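Local coordinates for sister chromatid cohesion protein (Chaetomium thermophilum, PDB 5T8V), which probably loads cohesin onto chromatin, this chain being its helical-repeat C-terminal part, at residues 722-726 / 775-779; 730-734 / 751-756. Residues are numbered along the deposited sequence.

Interaction 1. Residues 722-726 / 775-779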
loop_
_atom_site.group_PDB
_atom_site.type_symbol
_atom_site.label_atom_id
_atom_site.label_comp_id
_atom_site.label_asym_id
_atom_site.label_seq_id
_atom_site.Cartn_x
_atom_site.Cartn_y
_atom_site.Cartn_z
ATOM N N ASN A 722 17.815 4.623 20.714
ATOM C CA ASN A 722 18.430 5.835 20.189
ATOM C C ASN A 722 17.726 7.064 20.754
ATOM O O ASN A 722 16.503 7.195 20.655
ATOM C CB ASN A 722 18.366 5.830 18.660
ATOM C CG ASN A 722 19.005 7.061 18.038
ATOM O OD1 ASN A 722 18.716 8.194 18.427
ATOM N ND2 ASN A 722 19.876 6.843 17.060
ATOM N N ARG A 723 18.508 7.967 21.348
ATOM C CA ARG A 723 17.925 9.132 22.007
ATOM C C ARG A 723 17.410 10.155 21.002
ATOM O O ARG A 723 16.414 10.835 21.273
ATOM C CB ARG A 723 18.954 9.769 22.940
ATOM C CG ARG A 723 19.215 8.955 24.195
ATOM C CD ARG A 723 20.452 9.426 24.933
ATOM N NE ARG A 723 20.532 8.851 26.273
ATOM C CZ ARG A 723 21.609 8.898 27.050
ATOM N NH1 ARG A 723 22.717 9.489 26.624
ATOM N NH2 ARG A 723 21.579 8.347 28.256
ATOM N N VAL A 724 18.065 10.279 19.847
ATOM C CA VAL A 724 17.601 11.220 18.830
ATOM C C VAL A 724 16.235 10.792 18.304
ATOM O O VAL A 724 15.287 11.589 18.262
ATOM C CB VAL A 724 18.637 11.339 17.698
ATOM C CG1 VAL A 724 18.224 12.413 16.696
ATOM C CG2 VAL A 724 20.020 11.650 18.263
ATOM N N LEU A 725 16.113 9.524 17.901
ATOM C CA LEU A 725 14.816 8.992 17.499
ATOM C C LEU A 725 13.780 9.212 18.591
ATOM O O LEU A 725 12.803 9.940 18.397
ATOM C CB LEU A 725 14.924 7.500 17.175
ATOM C CG LEU A 725 15.688 7.052 15.930
ATOM C CD1 LEU A 725 15.352 5.594 15.653
ATOM C CD2 LEU A 725 15.386 7.923 14.712
ATOM N N ARG A 726 13.985 8.590 19.756
ATOM C CA ARG A 726 13.002 8.670 20.832
ATOM C C ARG A 726 12.573 10.109 21.093
ATOM O O ARG A 726 11.382 10.385 21.282
ATOM C CB ARG A 726 13.570 8.042 22.106
ATOM C CG ARG A 726 13.453 6.524 22.158
ATOM C CD ARG A 726 14.050 5.962 23.438
ATOM N NE ARG A 726 13.676 4.568 23.660
ATOM C CZ ARG A 726 14.106 3.827 24.678
ATOM N NH1 ARG A 726 14.936 4.340 25.577
ATOM N NH2 ARG A 726 13.709 2.568 24.797
ATOM N N GLU A 775 17.508 7.791 32.216
ATOM C CA GLU A 775 17.168 7.807 30.799
ATOM C C GLU A 775 15.861 8.551 30.561
ATOM O O GLU A 775 15.740 9.315 29.597
ATOM C CB GLU A 775 17.082 6.377 30.262
ATOM C CG GLU A 775 17.171 6.281 28.751
ATOM C CD GLU A 775 18.498 6.778 28.214
ATOM O OE1 GLU A 775 19.445 6.930 29.015
ATOM O OE2 GLU A 775 18.593 7.026 26.994
ATOM N N HIS A 776 14.871 8.346 31.431
ATOM C CA HIS A 776 13.618 9.085 31.316
ATOM C C HIS A 776 13.871 10.589 31.336
ATOM O O HIS A 776 13.491 11.312 30.405
ATOM C CB HIS A 776 12.668 8.683 32.446
ATOM C CG HIS A 776 11.840 7.474 32.143
ATOM N ND1 HIS A 776 10.494 7.548 31.856
ATOM C CD2 HIS A 776 12.165 6.161 32.083
ATOM C CE1 HIS A 776 10.026 6.333 31.632
ATOM N NE2 HIS A 776 11.019 5.473 31.763
ATOM N N VAL A 777 14.527 11.078 32.390
ATOM C CA VAL A 777 14.744 12.518 32.526
ATOM C C VAL A 777 15.519 13.056 31.329
ATOM O O VAL A 777 15.170 14.098 30.760
ATOM C CB VAL A 777 15.455 12.843 33.855
ATOM C CG1 VAL A 777 16.733 12.047 34.012
ATOM C CG2 VAL A 777 15.751 14.332 33.950
ATOM N N ILE A 778 16.582 12.358 30.925
ATOM C CA ILE A 778 17.383 12.839 29.802
ATOM C C ILE A 778 16.525 12.926 28.547
ATOM O O ILE A 778 16.561 13.923 27.817
ATOM C CB ILE A 778 18.617 11.943 29.591
ATOM C CG1 ILE A 778 19.552 12.051 30.800
ATOM C CG2 ILE A 778 19.366 12.353 28.320
ATOM C CD1 ILE A 778 20.737 11.102 30.766
ATOM N N LEU A 779 15.734 11.886 28.282
ATOM C CA LEU A 779 14.871 11.896 27.105
ATOM C C LEU A 779 13.894 13.063 27.151
ATOM O O LEU A 779 13.584 13.665 26.115
ATOM C CB LEU A 779 14.116 10.572 26.992
ATOM C CG LEU A 779 14.943 9.336 26.626
ATOM C CD1 LEU A 779 14.066 8.095 26.667
ATOM C CD2 LEU A 779 15.592 9.482 25.259
#
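Arg723 and Glu775 form a two-pronged salt bridge between helices 723-735 and 773-786. Arg723 NE donates to Glu775 OE2 at 2.8 Å, and Arg723 NH2 donates to Glu775 OE1 at 2.7 Å with an almost straight bond. Neither CA-to-CB bond aims at the partner segment. Arg723 starts in the m rotamer and is then extended (t at chi2 and chi3). Glu775 bends back with chi2 at p, which carries its carboxylate to the guanidinium edge. Ile778 CG2 lies over one face of that guanidinium. The chain here is a stack of HEAT-type helical repeats, and this contact joins the first helix of one pair, 723-735, to the first helix of the following pair, 773-786. Leu779 supplies the apolar part: its CD2 lies 3.8 Å from Arg723 CG, and its CD1 3.9 Å from Arg726 CD. The aliphatic stems of both arginines thus pack on one leucine. Arg726 is also extended, but its NE hydrogen-bonds to Tyr717 O, and Arg726 makes a cation-pi contact with Tyr717. Asn722 is the N-cap of helix 723-735. The t rotamer lets Asn722 OD1 accept from Leu725 N at 3.0 Å and, weakly, from Val724 N at 2.6 Å.

Interaction 2. Residues 730-734 / 751-756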
loop_
_atom_site.group_PDB
_atom_site.type_symbol
_atom_site.label_atom_id
_atom_site.label_comp_id
_atom_site.label_asym_id
_atom_site.label_seq_id
_atom_site.Cartn_x
_atom_site.Cartn_y
_atom_site.Cartn_z
ATOM N N ALA A 730 8.796 11.531 20.632
ATOM C CA ALA A 730 8.084 12.161 21.738
ATOM C C ALA A 730 7.690 13.591 21.396
ATOM O O ALA A 730 6.624 14.064 21.807
ATOM C CB ALA A 730 8.943 12.129 23.002
ATOM N N ASN A 731 8.536 14.297 20.644
ATOM C CA ASN A 731 8.212 15.669 20.271
ATOM C C ASN A 731 7.000 15.714 19.350
ATOM O O ASN A 731 6.112 16.556 19.526
ATOM C CB ASN A 731 9.418 16.334 19.608
ATOM C CG ASN A 731 9.245 17.831 19.458
ATOM O OD1 ASN A 731 8.520 18.298 18.580
ATOM N ND2 ASN A 731 9.909 18.595 20.320
ATOM N N GLY A 732 6.940 14.813 18.366
ATOM C CA GLY A 732 5.769 14.765 17.500
ATOM C C GLY A 732 4.511 14.366 18.250
ATOM O O GLY A 732 3.475 15.035 18.163
ATOM N N LEU A 733 4.585 13.260 18.995
ATOM C CA LEU A 733 3.458 12.828 19.816
ATOM C C LEU A 733 2.928 13.975 20.662
ATOM O O LEU A 733 1.719 14.232 20.698
ATOM C CB LEU A 733 3.881 11.662 20.712
ATOM C CG LEU A 733 4.007 10.294 20.043
ATOM C CD1 LEU A 733 4.758 9.329 20.948
ATOM C CD2 LEU A 733 2.636 9.742 19.705
ATOM N N LEU A 734 3.825 14.677 21.356
ATOM C CA LEU A 734 3.396 15.800 22.179
ATOM C C LEU A 734 2.751 16.888 21.330
ATOM O O LEU A 734 1.716 17.445 21.710
ATOM C CB LEU A 734 4.579 16.357 22.968
ATOM C CG LEU A 734 4.929 15.602 24.255
ATOM C CD1 LEU A 734 6.335 15.928 24.740
ATOM C CD2 LEU A 734 3.916 15.926 25.346
ATOM N N VAL A 751 -0.513 7.311 24.961
ATOM C CA VAL A 751 0.833 6.851 24.626
ATOM C C VAL A 751 1.869 7.580 25.472
ATOM O O VAL A 751 2.783 6.964 26.033
ATOM C CB VAL A 751 1.101 7.037 23.122
ATOM C CG1 VAL A 751 2.524 6.623 22.773
ATOM C CG2 VAL A 751 0.102 6.233 22.302
ATOM N N ILE A 752 1.745 8.904 25.577
ATOM C CA ILE A 752 2.732 9.677 26.326
ATOM C C ILE A 752 2.756 9.235 27.785
ATOM O O ILE A 752 3.823 9.141 28.403
ATOM C CB ILE A 752 2.444 11.182 26.183
ATOM C CG1 ILE A 752 2.563 11.594 24.713
ATOM C CG2 ILE A 752 3.410 12.003 27.035
ATOM C CD1 ILE A 752 1.945 12.927 24.398
ATOM N N GLU A 753 1.584 8.954 28.357
ATOM C CA GLU A 753 1.528 8.417 29.711
ATOM C C GLU A 753 2.251 7.082 29.795
ATOM O O GLU A 753 2.911 6.784 30.797
ATOM C CB GLU A 753 0.075 8.256 30.162
ATOM C CG GLU A 753 -0.746 9.537 30.143
ATOM C CD GLU A 753 -2.119 9.365 30.769
ATOM O OE1 GLU A 753 -2.329 8.364 31.484
ATOM O OE2 GLU A 753 -2.989 10.231 30.541
ATOM N N GLU A 754 2.142 6.262 28.748
ATOM C CA GLU A 754 2.749 4.937 28.792
ATOM C C GLU A 754 4.271 5.015 28.711
ATOM O O GLU A 754 4.976 4.381 29.506
ATOM C CB GLU A 754 2.195 4.070 27.661
ATOM C CG GLU A 754 2.698 2.636 27.686
ATOM C CD GLU A 754 2.048 1.774 26.624
ATOM O OE1 GLU A 754 1.056 2.228 26.013
ATOM O OE2 GLU A 754 2.530 0.644 26.398
ATOM N N ILE A 755 4.798 5.789 27.760
ATOM C CA ILE A 755 6.233 5.766 27.489
ATOM C C ILE A 755 7.040 6.698 28.389
ATOM O O ILE A 755 8.246 6.474 28.568
ATOM C CB ILE A 755 6.520 6.110 26.014
ATOM C CG1 ILE A 755 6.039 7.528 25.678
ATOM C CG2 ILE A 755 5.864 5.080 25.099
ATOM C CD1 ILE A 755 6.393 7.988 24.272
ATOM N N TRP A 756 6.419 7.730 28.959
ATOM C CA TRP A 756 7.115 8.681 29.819
ATOM C C TRP A 756 6.758 8.530 31.289
ATOM O O TRP A 756 7.653 8.500 32.142
ATOM C CB TRP A 756 6.817 10.120 29.369
ATOM C CG TRP A 756 7.744 10.634 28.308
ATOM C CD1 TRP A 756 8.468 9.894 27.418
ATOM C CD2 TRP A 756 8.053 12.006 28.034
ATOM N NE1 TRP A 756 9.203 10.721 26.604
ATOM C CE2 TRP A 756 8.967 12.022 26.963
ATOM C CE3 TRP A 756 7.643 13.221 28.589
ATOM C CZ2 TRP A 756 9.478 13.206 26.436
ATOM C CZ3 TRP A 756 8.152 14.395 28.065
ATOM C CH2 TRP A 756 9.060 14.379 27.000
#
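Helix 723-735 and helix 742-755 run roughly antiparallel here. The short axes of 730-734 and 751-755 make an angle of 146° and come within 10.8 Å of each other. The backbones are nearest at Leu733 and Ile752, whose CA atoms are 7.3 Å apart. Trp756 ends the second segment, with its N bonded to Ile752 O at 3.0 Å. No hydrogen bond crosses the interface, and all seven touching residues are buried. Leu733 sits among three side chains. Leu733 CD1 is 4.0 Å from Val751 CG1 and 3.9 Å from Ile755 CD1, while Leu733 CB is 4.2 Å from Ile752 CG1. Ile752 also meets the next leucine, with CD1 3.7 Å from Leu734 CD2. The Trp756 indole closes the other end of the contact: its CZ2 lies 3.6 Å from Ala730 CB, and its CH2 3.9 Å from Leu734 CD1. This is the apolar core of a HEAT-type antiparallel helix pair. Helix 703-719 packs against Leu733, Val751 and Ile755. Helix 773-786 touches Ala730 and Trp756, and helix 791-801 reaches Leu734 and Trp756, so the pair is held between the helices that precede and follow it.

In the fold
Both contacts use helix 723-735: interaction 1 its N-terminal end, interaction 2 its later turns. Their centres are about 11 Å apart. Interaction 2 pairs this helix with its neighbour in sequence, helix 742-755, while interaction 1 skips that neighbour in sequence and pairs it with helix 773-786. One is a buried apolar core, the other a surface contact that adds a salt bridge to apolar packing. They meet directly where the second segments approach. His776 ND1 lies 3.0 Å from Trp756 O, a weak hydrogen bond, and Leu779 O is 4.1 Å from Trp756 CZ2. Tyr717 of helix 703-719 also touches both, through Arg726 in interaction 1 and, in interaction 2, through packing on Ile755 and a weak hydrogen bond with Trp756 NE1.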